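Alpha-fucosidase (Bifidobacterium bifidum, PDB 2EAB) probably releases alpha-1,2-linked L-fucose from glycans by hydrolysis, this chain being the catalytic, family 95 glycoside hydrolase portion of a longer membrane-associated protein. Local coordinates at residues Gly385-Asn390 and Met427-Thr432; Ser417-Asn422 and Ile445-Gly450; Pro431-Asn436 and Val515-Glu520. All blocks are in the same frame, centred on the assembly; numbering follows the deposited sequence.

Contact 1. Residues Gly385-Asn390 and Met427-Thr432; sequences GSSREN and MNYWPT. With CA (calcium ion), chain C.
Beside a calcium site built from both the N-terminal family 65 and the family 95 catalytic ranges, Tyr429 reaches across to Ser387 and joins the ends of two helices where they run into loop. Ser387 follows helix 365-386 directly and is the first residue to leave helical geometry. Its neighbour Ser386 gives its backbone O to the calcium ion at 2.7 Å, and Leu393 O and Glu77 OE2 are further ligands. The hydroxyl of Tyr429 donates to the serine oxygen, with Tyr429 OH and Ser387 OG 2.7 Å apart. The acceptor lies close to the plane of the tyrosine ring, off its CE1 side, and Tyr429 CE1 stands 3.5 Å from Ser387 OG. The serine points its oxygen this way because OG is anti to the backbone N (chi1 -176°); its CB follows behind, Ser387 CB lying 3.4 Å from Tyr429 OH. The Tyr429 side chain also touches Pro394, Leu444 and Asn514. Neither hydroxyl stops at this pair: Ser395 N gives its hydrogen to Tyr429 OH, and Ser387 OG passes its own to Leu440 O. A phenylalanine in place of Tyr429 would fill much the same volume, but would probably leave Ser395 N without this acceptor and Ser387 OG without its donor. The result is a directed chain of hydrogen bonds, amide to phenol to serine to carbonyl, in which each buried hydroxyl both accepts and donates, so that two polar groups in the interior are satisfied by protein atoms and their turning is probably limited.

Contact 2. Residues Ser417-Asn422 and Ile445-Gly450; sequences SDFHMN and IEYVEG. With EDO (1,2-ethanediol), chain D; EDO (1,2-ethanediol), chain H.
Over one face of the Phe419 ring comes CE1 of Tyr447, 3.9 Å above the phenylalanine plane and displaced toward its rim. The ring of Trp80 also meets Phe419, its plane only about 15° from that of the phenylalanine. Phe419 and Tyr447 themselves are inclined at 44°, between a parallel stack and a T-shape, with ring centroids 4.7 Å apart. The pair joins a two-stranded antiparallel ribbon, 419-420 with 486-487, to helix 442-450 in the (alpha/alpha)6 barrel typical of family 95 enzymes. Tyr447 can span the distance because its CG lies anti to the backbone N (chi1 -174°), throwing the ring off the helix toward the strand. The apolar meeting is closest at Phe419 CD1, which is 3.8 Å from Tyr447 CZ. Phe419 comes within about 4 Å of the side chain of the calcium ligand Leu393, so Phe419 lies beside the metal site without binding the ion. The phenol oxygen skirts the phenylalanine rather than bonding to it: Tyr447 OH sits 3.3 Å from Phe419 CD1 and 3.5 Å from Phe419 CB, while its hydrogen goes to the backbone O of Thr488, just past strand 486-487.

Contact 3. Residues Pro431-Asn436 and Val515-Glu520; sequences PTYSAN and VYEAYE. With EDO (1,2-ethanediol), chain I; EDO (1,2-ethanediol), chain G.
The ring of Tyr433 lies with one face against the backbone of helix 507-520, covering the peptide link between Glu517 and Ala518. Glu517 C stands 3.9 Å above the ring plane, displaced toward the rim, and the two sides of the ring meet different residues. On one side Tyr433 CE2 approaches Glu517 CB to 3.5 Å; on the other, Tyr433 CE1 comes to 3.4 Å from Ala518 CA. The alanine methyl continues that second side, with Ala518 CB 3.4 Å from Tyr433 OH. A first torsion of -48° sets Tyr433 CG beside its own backbone N and directs the ring at the helix. Its hydroxyl finds no bond among the residues it covers and donates instead to Asn514 O, just before them. This is a loop-to-helix contact of the (alpha/alpha)6 barrel: Tyr433 opens a type I beta turn, ending at Asn436, in the link between helices 424-428 and 442-450. The ring of Tyr521 meets that of Tyr433 as well, with planes about 15° apart. Glu517 crosses the phenol at an angle, its carboxylate turned 68° from the ring plane. The chain bends at its second torsion, keeping Glu517 OE1 3.7 Å from Tyr433 CD2; Glu517 OE1 accepts a hydrogen bond from O2 of an ethanediol 2.8 Å away, while OE2 forms a salt bridge with Arg820. Arg820 also pairs with Glu520, a calcium ligand in another structure of this protein; no calcium is bound there in this one, where a Tris molecule, like the ethanediol probably from the crystallisation liquor, bonds to both glutamates.

Overall arrangement
Contacts 1 and 3 overlap along the chain where helix 424-428 runs into the following loop: they share Pro431 and Thr432, and their centres lie 10 Å apart, with Tyr429 reaching to Ser387 and Tyr433 to helix 507-520. Contacts 2 and 3, whose centres are 16 Å apart, touch through their helices, where Ile445 CD1 packs 3.8 Å from Ala518 CB and Val448 CG2 3.8 Å from Val515 CG2. Contacts 1 and 2 do not touch, their nearest atoms being about 6 Å apart; contact 1 supplies a calcium ligand, Ser386 O, and in contact 2 the side chain of Phe419 comes within about 7 Å of the ion. Contact 3 instead holds Glu520, which binds calcium in another structure of this protein but has none here.

Contact 1. Residues Gly385-Asn390 and Met427-Thr432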
loop_
_atom_site.group_PDB
_atom_site.type_symbol
_atom_site.label_atom_id
_atom_site.label_comp_id
_atom_site.label_asym_id
_atom_site.label_seq_id
_atom_site.Cartn_x
_atom_site.Cartn_y
_atom_site.Cartn_z
ATOM N N GLY A 385 -7.862 -8.473 -2.520
ATOM C CA GLY A 385 -7.398 -9.186 -3.706
ATOM C C GLY A 385 -5.894 -9.377 -3.818
ATOM O O GLY A 385 -5.437 -10.343 -4.431
ATOM N N SER A 386 -5.118 -8.465 -3.230
ATOM C CA SER A 386 -3.656 -8.455 -3.422
ATOM C C SER A 386 -2.801 -8.761 -2.191
ATOM O O SER A 386 -1.608 -9.035 -2.327
ATOM C CB SER A 386 -3.202 -7.116 -4.013
ATOM O OG SER A 386 -3.356 -6.059 -3.084
ATOM N N SER A 387 -3.403 -8.703 -1.006
ATOM C CA SER A 387 -2.643 -8.783 0.235
ATOM C C SER A 387 -3.437 -9.536 1.297
ATOM O O SER A 387 -4.224 -8.942 2.037
ATOM C CB SER A 387 -2.295 -7.367 0.712
ATOM O OG SER A 387 -1.475 -7.385 1.868
ATOM N N ARG A 388 -3.247 -10.848 1.366
ATOM C CA ARG A 388 -3.932 -11.643 2.382
ATOM C C ARG A 388 -2.952 -12.095 3.456
ATOM O O ARG A 388 -1.736 -12.022 3.267
ATOM C CB ARG A 388 -4.665 -12.831 1.752
ATOM C CG ARG A 388 -5.859 -12.432 0.886
ATOM C CD ARG A 388 -6.930 -11.685 1.684
ATOM N NE ARG A 388 -7.466 -12.474 2.799
ATOM C CZ ARG A 388 -8.515 -13.290 2.719
ATOM N NH1 ARG A 388 -9.180 -13.438 1.578
ATOM N NH2 ARG A 388 -8.907 -13.956 3.800
ATOM N N GLU A 389 -3.485 -12.564 4.585
ATOM C CA GLU A 389 -2.654 -13.021 5.707
ATOM C C GLU A 389 -1.624 -14.043 5.267
ATOM O O GLU A 389 -0.514 -14.074 5.800
ATOM C CB GLU A 389 -3.509 -13.640 6.814
ATOM C CG GLU A 389 -4.457 -12.679 7.476
ATOM C CD GLU A 389 -5.565 -13.383 8.235
ATOM O OE1 GLU A 389 -5.265 -14.019 9.270
ATOM O OE2 GLU A 389 -6.738 -13.288 7.797
ATOM N N ASN A 390 -1.993 -14.876 4.299
ATOM C CA ASN A 390 -1.100 -15.920 3.825
ATOM C C ASN A 390 -0.422 -15.629 2.483
ATOM O O ASN A 390 0.169 -16.523 1.883
ATOM C CB ASN A 390 -1.814 -17.276 3.804
ATOM C CG ASN A 390 -2.922 -17.345 2.767
ATOM O OD1 ASN A 390 -3.215 -16.372 2.068
ATOM N ND2 ASN A 390 -3.548 -18.509 2.666
ATOM N N MET A 427 2.084 3.792 1.111
ATOM C CA MET A 427 0.717 4.149 0.740
ATOM C C MET A 427 -0.189 2.926 0.596
ATOM O O MET A 427 -1.356 2.964 0.996
ATOM C CB MET A 427 0.712 4.985 -0.536
ATOM C CG MET A 427 -0.638 5.609 -0.834
ATOM S SD MET A 427 -0.632 6.770 -2.198
ATOM C CE MET A 427 0.632 7.934 -1.662
ATOM N N ASN A 428 0.355 1.842 0.042
ATOM C CA ASN A 428 -0.391 0.590 -0.073
ATOM C C ASN A 428 -0.923 0.121 1.275
ATOM O O ASN A 428 -1.941 -0.572 1.331
ATOM C CB ASN A 428 0.487 -0.524 -0.645
ATOM C CG ASN A 428 0.750 -0.385 -2.133
ATOM O OD1 ASN A 428 0.484 0.647 -2.745
ATOM N ND2 ASN A 428 1.315 -1.435 -2.715
ATOM N N TYR A 429 -0.205 0.468 2.341
ATOM C CA TYR A 429 -0.571 0.068 3.698
ATOM C C TYR A 429 -0.972 1.233 4.596
ATOM O O TYR A 429 -0.802 1.179 5.822
ATOM C CB TYR A 429 0.515 -0.841 4.315
ATOM C CG TYR A 429 0.562 -2.157 3.576
ATOM C CD1 TYR A 429 -0.260 -3.216 3.961
ATOM C CD2 TYR A 429 1.367 -2.323 2.450
ATOM C CE1 TYR A 429 -0.261 -4.414 3.256
ATOM C CE2 TYR A 429 1.373 -3.516 1.744
ATOM C CZ TYR A 429 0.557 -4.555 2.149
ATOM O OH TYR A 429 0.571 -5.728 1.432
ATOM N N TRP A 430 -1.512 2.288 3.984
ATOM C CA TRP A 430 -2.148 3.364 4.746
ATOM C C TRP A 430 -3.601 3.123 5.166
ATOM O O TRP A 430 -3.967 3.547 6.255
ATOM C CB TRP A 430 -2.051 4.714 4.034
ATOM C CG TRP A 430 -0.692 5.345 4.075
ATOM C CD1 TRP A 430 0.369 4.994 4.865
ATOM C CD2 TRP A 430 -0.260 6.466 3.298
ATOM N NE1 TRP A 430 1.447 5.816 4.604
ATOM C CE2 TRP A 430 1.084 6.729 3.647
ATOM C CE3 TRP A 430 -0.879 7.272 2.335
ATOM C CZ2 TRP A 430 1.822 7.769 3.058
ATOM C CZ3 TRP A 430 -0.144 8.302 1.751
ATOM C CH2 TRP A 430 1.188 8.540 2.118
ATOM N N PRO A 431 -4.452 2.510 4.310
ATOM C CA PRO A 431 -5.833 2.287 4.784
ATOM C C PRO A 431 -6.040 0.969 5.516
ATOM O O PRO A 431 -7.143 0.690 5.981
ATOM C CB PRO A 431 -6.633 2.259 3.485
ATOM C CG PRO A 431 -5.684 1.649 2.496
ATOM C CD PRO A 431 -4.286 2.083 2.907
ATOM N N THR A 432 -4.996 0.163 5.618
ATOM C CA THR A 432 -5.154 -1.228 6.010
ATOM C C THR A 432 -5.750 -1.394 7.405
ATOM O O THR A 432 -6.543 -2.303 7.636
ATOM C CB THR A 432 -3.805 -1.953 5.916
ATOM O OG1 THR A 432 -3.150 -1.560 4.702
ATOM C CG2 THR A 432 -3.989 -3.468 5.937
HETATM CA CA CA C . 0.634 -10.431 -2.712
#

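Contact 2. Residues Ser417-Asn422 and Ile445-Gly450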
loop_
_atom_site.group_PDB
_atom_site.type_symbol
_atom_site.label_atom_id
_atom_site.label_comp_id
_atom_site.label_asym_id
_atom_site.label_seq_id
_atom_site.Cartn_x
_atom_site.Cartn_y
_atom_site.Cartn_z
ATOM N N SER A 417 7.135 -2.924 -11.564
ATOM C CA SER A 417 5.993 -3.232 -10.685
ATOM C C SER A 417 6.501 -3.731 -9.329
ATOM O O SER A 417 6.016 -4.722 -8.779
ATOM C CB SER A 417 5.033 -4.229 -11.343
ATOM O OG SER A 417 3.846 -4.361 -10.573
ATOM N N ASP A 418 7.490 -3.018 -8.807
ATOM C CA ASP A 418 8.289 -3.496 -7.687
ATOM C C ASP A 418 7.748 -3.057 -6.320
ATOM O O ASP A 418 6.583 -2.660 -6.188
ATOM C CB ASP A 418 9.777 -3.116 -7.892
ATOM C CG ASP A 418 10.048 -1.619 -7.760
ATOM O OD1 ASP A 418 9.115 -0.878 -7.403
ATOM O OD2 ASP A 418 11.199 -1.185 -7.994
ATOM N N PHE A 419 8.596 -3.169 -5.304
ATOM C CA PHE A 419 8.314 -2.644 -3.974
ATOM C C PHE A 419 9.079 -1.328 -3.859
ATOM O O PHE A 419 10.300 -1.319 -3.681
ATOM C CB PHE A 419 8.696 -3.672 -2.905
ATOM C CG PHE A 419 8.024 -4.999 -3.113
ATOM C CD1 PHE A 419 8.733 -6.078 -3.630
ATOM C CD2 PHE A 419 6.659 -5.151 -2.855
ATOM C CE1 PHE A 419 8.106 -7.299 -3.856
ATOM C CE2 PHE A 419 6.026 -6.374 -3.078
ATOM C CZ PHE A 419 6.754 -7.449 -3.582
ATOM N N HIS A 420 8.357 -0.217 -4.016
ATOM C CA HIS A 420 8.959 1.115 -4.049
ATOM C C HIS A 420 8.749 1.738 -2.684
ATOM O O HIS A 420 7.644 2.188 -2.360
ATOM C CB HIS A 420 8.329 1.994 -5.140
ATOM C CG HIS A 420 9.269 2.344 -6.248
ATOM N ND1 HIS A 420 9.786 3.608 -6.446
ATOM C CD2 HIS A 420 9.792 1.571 -7.224
ATOM C CE1 HIS A 420 10.580 3.592 -7.502
ATOM N NE2 HIS A 420 10.607 2.365 -7.989
ATOM N N MET A 421 9.807 1.756 -1.882
ATOM C CA MET A 421 9.669 1.916 -0.440
ATOM C C MET A 421 9.982 3.327 0.058
ATOM O O MET A 421 10.355 3.514 1.213
ATOM C CB MET A 421 10.518 0.852 0.270
ATOM C CG MET A 421 10.024 0.457 1.652
ATOM S SD MET A 421 10.828 -1.033 2.251
ATOM C CE MET A 421 12.445 -0.389 2.677
ATOM N N ASN A 422 9.791 4.325 -0.799
ATOM C CA ASN A 422 9.948 5.716 -0.376
ATOM C C ASN A 422 8.701 6.549 -0.687
ATOM O O ASN A 422 8.797 7.707 -1.091
ATOM C CB ASN A 422 11.226 6.339 -0.959
ATOM C CG ASN A 422 11.819 7.426 -0.061
ATOM O OD1 ASN A 422 11.473 7.549 1.116
ATOM N ND2 ASN A 422 12.727 8.216 -0.618
ATOM N N ILE A 445 4.532 -7.017 7.223
ATOM C CA ILE A 445 5.366 -7.247 8.397
ATOM C C ILE A 445 6.430 -8.297 8.081
ATOM O O ILE A 445 7.612 -8.097 8.367
ATOM C CB ILE A 445 4.544 -7.663 9.640
ATOM C CG1 ILE A 445 3.427 -6.648 9.911
ATOM C CG2 ILE A 445 5.455 -7.802 10.861
ATOM C CD1 ILE A 445 2.485 -7.039 11.030
ATOM N N GLU A 446 6.006 -9.404 7.476
ATOM C CA GLU A 446 6.948 -10.440 7.071
ATOM C C GLU A 446 7.977 -9.934 6.054
ATOM O O GLU A 446 9.145 -10.309 6.111
ATOM C CB GLU A 446 6.223 -11.673 6.534
ATOM C CG GLU A 446 7.190 -12.830 6.284
ATOM C CD GLU A 446 6.560 -14.072 5.688
ATOM O OE1 GLU A 446 5.324 -14.217 5.721
ATOM O OE2 GLU A 446 7.325 -14.919 5.176
ATOM N N TYR A 447 7.547 -9.063 5.147
ATOM C CA TYR A 447 8.451 -8.487 4.150
ATOM C C TYR A 447 9.542 -7.644 4.807
ATOM O O TYR A 447 10.711 -7.723 4.432
ATOM C CB TYR A 447 7.663 -7.642 3.149
ATOM C CG TYR A 447 8.510 -7.130 2.009
ATOM C CD1 TYR A 447 8.837 -7.961 0.938
ATOM C CD2 TYR A 447 8.997 -5.824 2.010
ATOM C CE1 TYR A 447 9.620 -7.508 -0.109
ATOM C CE2 TYR A 447 9.792 -5.362 0.969
ATOM C CZ TYR A 447 10.093 -6.206 -0.089
ATOM O OH TYR A 447 10.888 -5.732 -1.111
ATOM N N VAL A 448 9.152 -6.832 5.785
ATOM C CA VAL A 448 10.107 -5.964 6.459
ATOM C C VAL A 448 11.053 -6.816 7.314
ATOM O O VAL A 448 12.259 -6.588 7.315
ATOM C CB VAL A 448 9.391 -4.846 7.251
ATOM C CG1 VAL A 448 10.399 -4.012 8.038
ATOM C CG2 VAL A 448 8.613 -3.951 6.287
ATOM N N GLU A 449 10.516 -7.832 7.994
ATOM C CA GLU A 449 11.372 -8.825 8.659
ATOM C C GLU A 449 12.335 -9.453 7.652
ATOM O O GLU A 449 13.505 -9.687 7.962
ATOM C CB GLU A 449 10.543 -9.899 9.364
ATOM C CG GLU A 449 9.794 -9.357 10.570
ATOM C CD GLU A 449 8.781 -10.323 11.161
ATOM O OE1 GLU A 449 8.179 -11.123 10.413
ATOM O OE2 GLU A 449 8.552 -10.245 12.391
ATOM N N GLY A 450 11.837 -9.683 6.439
ATOM C CA GLY A 450 12.628 -10.240 5.346
ATOM C C GLY A 450 13.756 -9.347 4.856
ATOM O O GLY A 450 14.684 -9.821 4.202
HETATM C C1 EDO D . 8.847 11.119 0.101
HETATM O O1 EDO D . 8.544 12.253 -0.856
HETATM C C2 EDO D . 10.184 10.470 -0.435
HETATM O O2 EDO D . 9.890 9.779 -1.735
HETATM C C1 EDO H . 14.387 -13.238 3.955
HETATM O O1 EDO H . 15.350 -12.473 4.704
HETATM C C2 EDO H . 13.858 -14.491 4.749
HETATM O O2 EDO H . 14.996 -15.194 5.230
#

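Contact 3. Residues Pro431-Asn436 and Val515-Glu520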
loop_
_atom_site.group_PDB
_atom_site.type_symbol
_atom_site.label_atom_id
_atom_site.label_comp_id
_atom_site.label_asym_id
_atom_site.label_seq_id
_atom_site.Cartn_x
_atom_site.Cartn_y
_atom_site.Cartn_z
ATOM N N PRO A 431 -4.452 2.510 4.310
ATOM C CA PRO A 431 -5.833 2.287 4.784
ATOM C C PRO A 431 -6.040 0.969 5.516
ATOM O O PRO A 431 -7.143 0.690 5.981
ATOM C CB PRO A 431 -6.633 2.259 3.485
ATOM C CG PRO A 431 -5.684 1.649 2.496
ATOM C CD PRO A 431 -4.286 2.083 2.907
ATOM N N THR A 432 -4.996 0.163 5.618
ATOM C CA THR A 432 -5.154 -1.228 6.010
ATOM C C THR A 432 -5.750 -1.394 7.405
ATOM O O THR A 432 -6.543 -2.303 7.636
ATOM C CB THR A 432 -3.805 -1.953 5.916
ATOM O OG1 THR A 432 -3.150 -1.560 4.702
ATOM C CG2 THR A 432 -3.989 -3.468 5.937
ATOM N N TYR A 433 -5.362 -0.520 8.325
ATOM C CA TYR A 433 -5.855 -0.617 9.692
ATOM C C TYR A 433 -7.126 0.194 9.920
ATOM O O TYR A 433 -8.102 -0.317 10.480
ATOM C CB TYR A 433 -4.765 -0.204 10.676
ATOM C CG TYR A 433 -3.431 -0.852 10.401
ATOM C CD1 TYR A 433 -3.225 -2.200 10.684
ATOM C CD2 TYR A 433 -2.380 -0.121 9.840
ATOM C CE1 TYR A 433 -2.010 -2.802 10.423
ATOM C CE2 TYR A 433 -1.153 -0.715 9.578
ATOM C CZ TYR A 433 -0.977 -2.052 9.881
ATOM O OH TYR A 433 0.235 -2.653 9.638
ATOM N N SER A 434 -7.123 1.448 9.477
ATOM C CA SER A 434 -8.267 2.332 9.701
ATOM C C SER A 434 -9.519 1.824 8.987
ATOM O O SER A 434 -10.637 2.015 9.482
ATOM C CB SER A 434 -7.941 3.772 9.295
ATOM O OG SER A 434 -7.706 3.865 7.902
ATOM N N ALA A 435 -9.328 1.160 7.846
ATOM C CA ALA A 435 -10.446 0.570 7.114
ATOM C C ALA A 435 -10.719 -0.890 7.498
ATOM O O ALA A 435 -11.370 -1.620 6.749
ATOM C CB ALA A 435 -10.253 0.724 5.603
ATOM N N ASN A 436 -10.247 -1.297 8.676
ATOM C CA ASN A 436 -10.633 -2.579 9.286
ATOM C C ASN A 436 -10.207 -3.801 8.462
ATOM O O ASN A 436 -11.005 -4.703 8.193
ATOM C CB ASN A 436 -12.142 -2.600 9.582
ATOM C CG ASN A 436 -12.504 -3.460 10.779
ATOM O OD1 ASN A 436 -11.757 -4.350 11.190
ATOM N ND2 ASN A 436 -13.675 -3.191 11.348
ATOM N N VAL A 515 4.495 -0.826 9.918
ATOM C CA VAL A 515 4.628 -2.032 10.728
ATOM C C VAL A 515 4.162 -1.771 12.164
ATOM O O VAL A 515 3.361 -2.538 12.703
ATOM C CB VAL A 515 6.073 -2.596 10.683
ATOM C CG1 VAL A 515 6.236 -3.749 11.654
ATOM C CG2 VAL A 515 6.417 -3.054 9.274
ATOM N N TYR A 516 4.648 -0.689 12.774
ATOM C CA TYR A 516 4.258 -0.369 14.144
ATOM C C TYR A 516 2.751 -0.130 14.274
ATOM O O TYR A 516 2.152 -0.448 15.307
ATOM C CB TYR A 516 5.058 0.816 14.710
ATOM C CG TYR A 516 4.704 1.068 16.156
ATOM C CD1 TYR A 516 5.124 0.190 17.148
ATOM C CD2 TYR A 516 3.901 2.146 16.530
ATOM C CE1 TYR A 516 4.773 0.380 18.480
ATOM C CE2 TYR A 516 3.547 2.345 17.871
ATOM C CZ TYR A 516 3.986 1.452 18.833
ATOM O OH TYR A 516 3.645 1.620 20.161
ATOM N N GLU A 517 2.137 0.424 13.231
ATOM C CA GLU A 517 0.691 0.636 13.248
ATOM C C GLU A 517 -0.102 -0.653 13.452
ATOM O O GLU A 517 -1.200 -0.620 14.002
ATOM C CB GLU A 517 0.224 1.364 11.991
ATOM C CG GLU A 517 0.724 2.789 11.915
ATOM C CD GLU A 517 -0.251 3.738 11.269
ATOM O OE1 GLU A 517 -1.026 3.307 10.387
ATOM O OE2 GLU A 517 -0.246 4.926 11.648
ATOM N N ALA A 518 0.448 -1.790 13.029
ATOM C CA ALA A 518 -0.219 -3.063 13.283
ATOM C C ALA A 518 -0.433 -3.276 14.776
ATOM O O ALA A 518 -1.461 -3.829 15.182
ATOM C CB ALA A 518 0.562 -4.212 12.680
ATOM N N TYR A 519 0.531 -2.840 15.584
ATOM C CA TYR A 519 0.365 -2.853 17.031
ATOM C C TYR A 519 -0.545 -1.727 17.535
ATOM O O TYR A 519 -1.430 -1.968 18.364
ATOM C CB TYR A 519 1.708 -2.826 17.772
ATOM C CG TYR A 519 1.499 -2.836 19.265
ATOM C CD1 TYR A 519 0.945 -3.956 19.881
ATOM C CD2 TYR A 519 1.794 -1.727 20.055
ATOM C CE1 TYR A 519 0.711 -3.994 21.242
ATOM C CE2 TYR A 519 1.558 -1.757 21.447
ATOM C CZ TYR A 519 1.020 -2.902 22.012
ATOM O OH TYR A 519 0.780 -2.971 23.364
ATOM N N GLU A 520 -0.341 -0.504 17.045
ATOM C CA GLU A 520 -1.164 0.632 17.488
ATOM C C GLU A 520 -2.647 0.321 17.412
ATOM O O GLU A 520 -3.406 0.634 18.329
ATOM C CB GLU A 520 -0.968 1.838 16.590
ATOM C CG GLU A 520 0.282 2.616 16.765
ATOM C CD GLU A 520 0.296 3.818 15.838
ATOM O OE1 GLU A 520 -0.316 3.730 14.749
ATOM O OE2 GLU A 520 0.911 4.845 16.179
HETATM C C1 EDO I . -1.502 0.609 21.960
HETATM O O1 EDO I . -0.919 1.318 20.822
HETATM C C2 EDO I . -1.874 -0.705 21.195
HETATM O O2 EDO I . -3.563 -0.519 21.134
HETATM C C1 EDO G . -2.348 7.467 8.880
HETATM O O1 EDO G . -3.306 7.967 9.941
HETATM C C2 EDO G . -2.867 6.033 8.468
HETATM O O2 EDO G . -2.883 5.222 9.669
#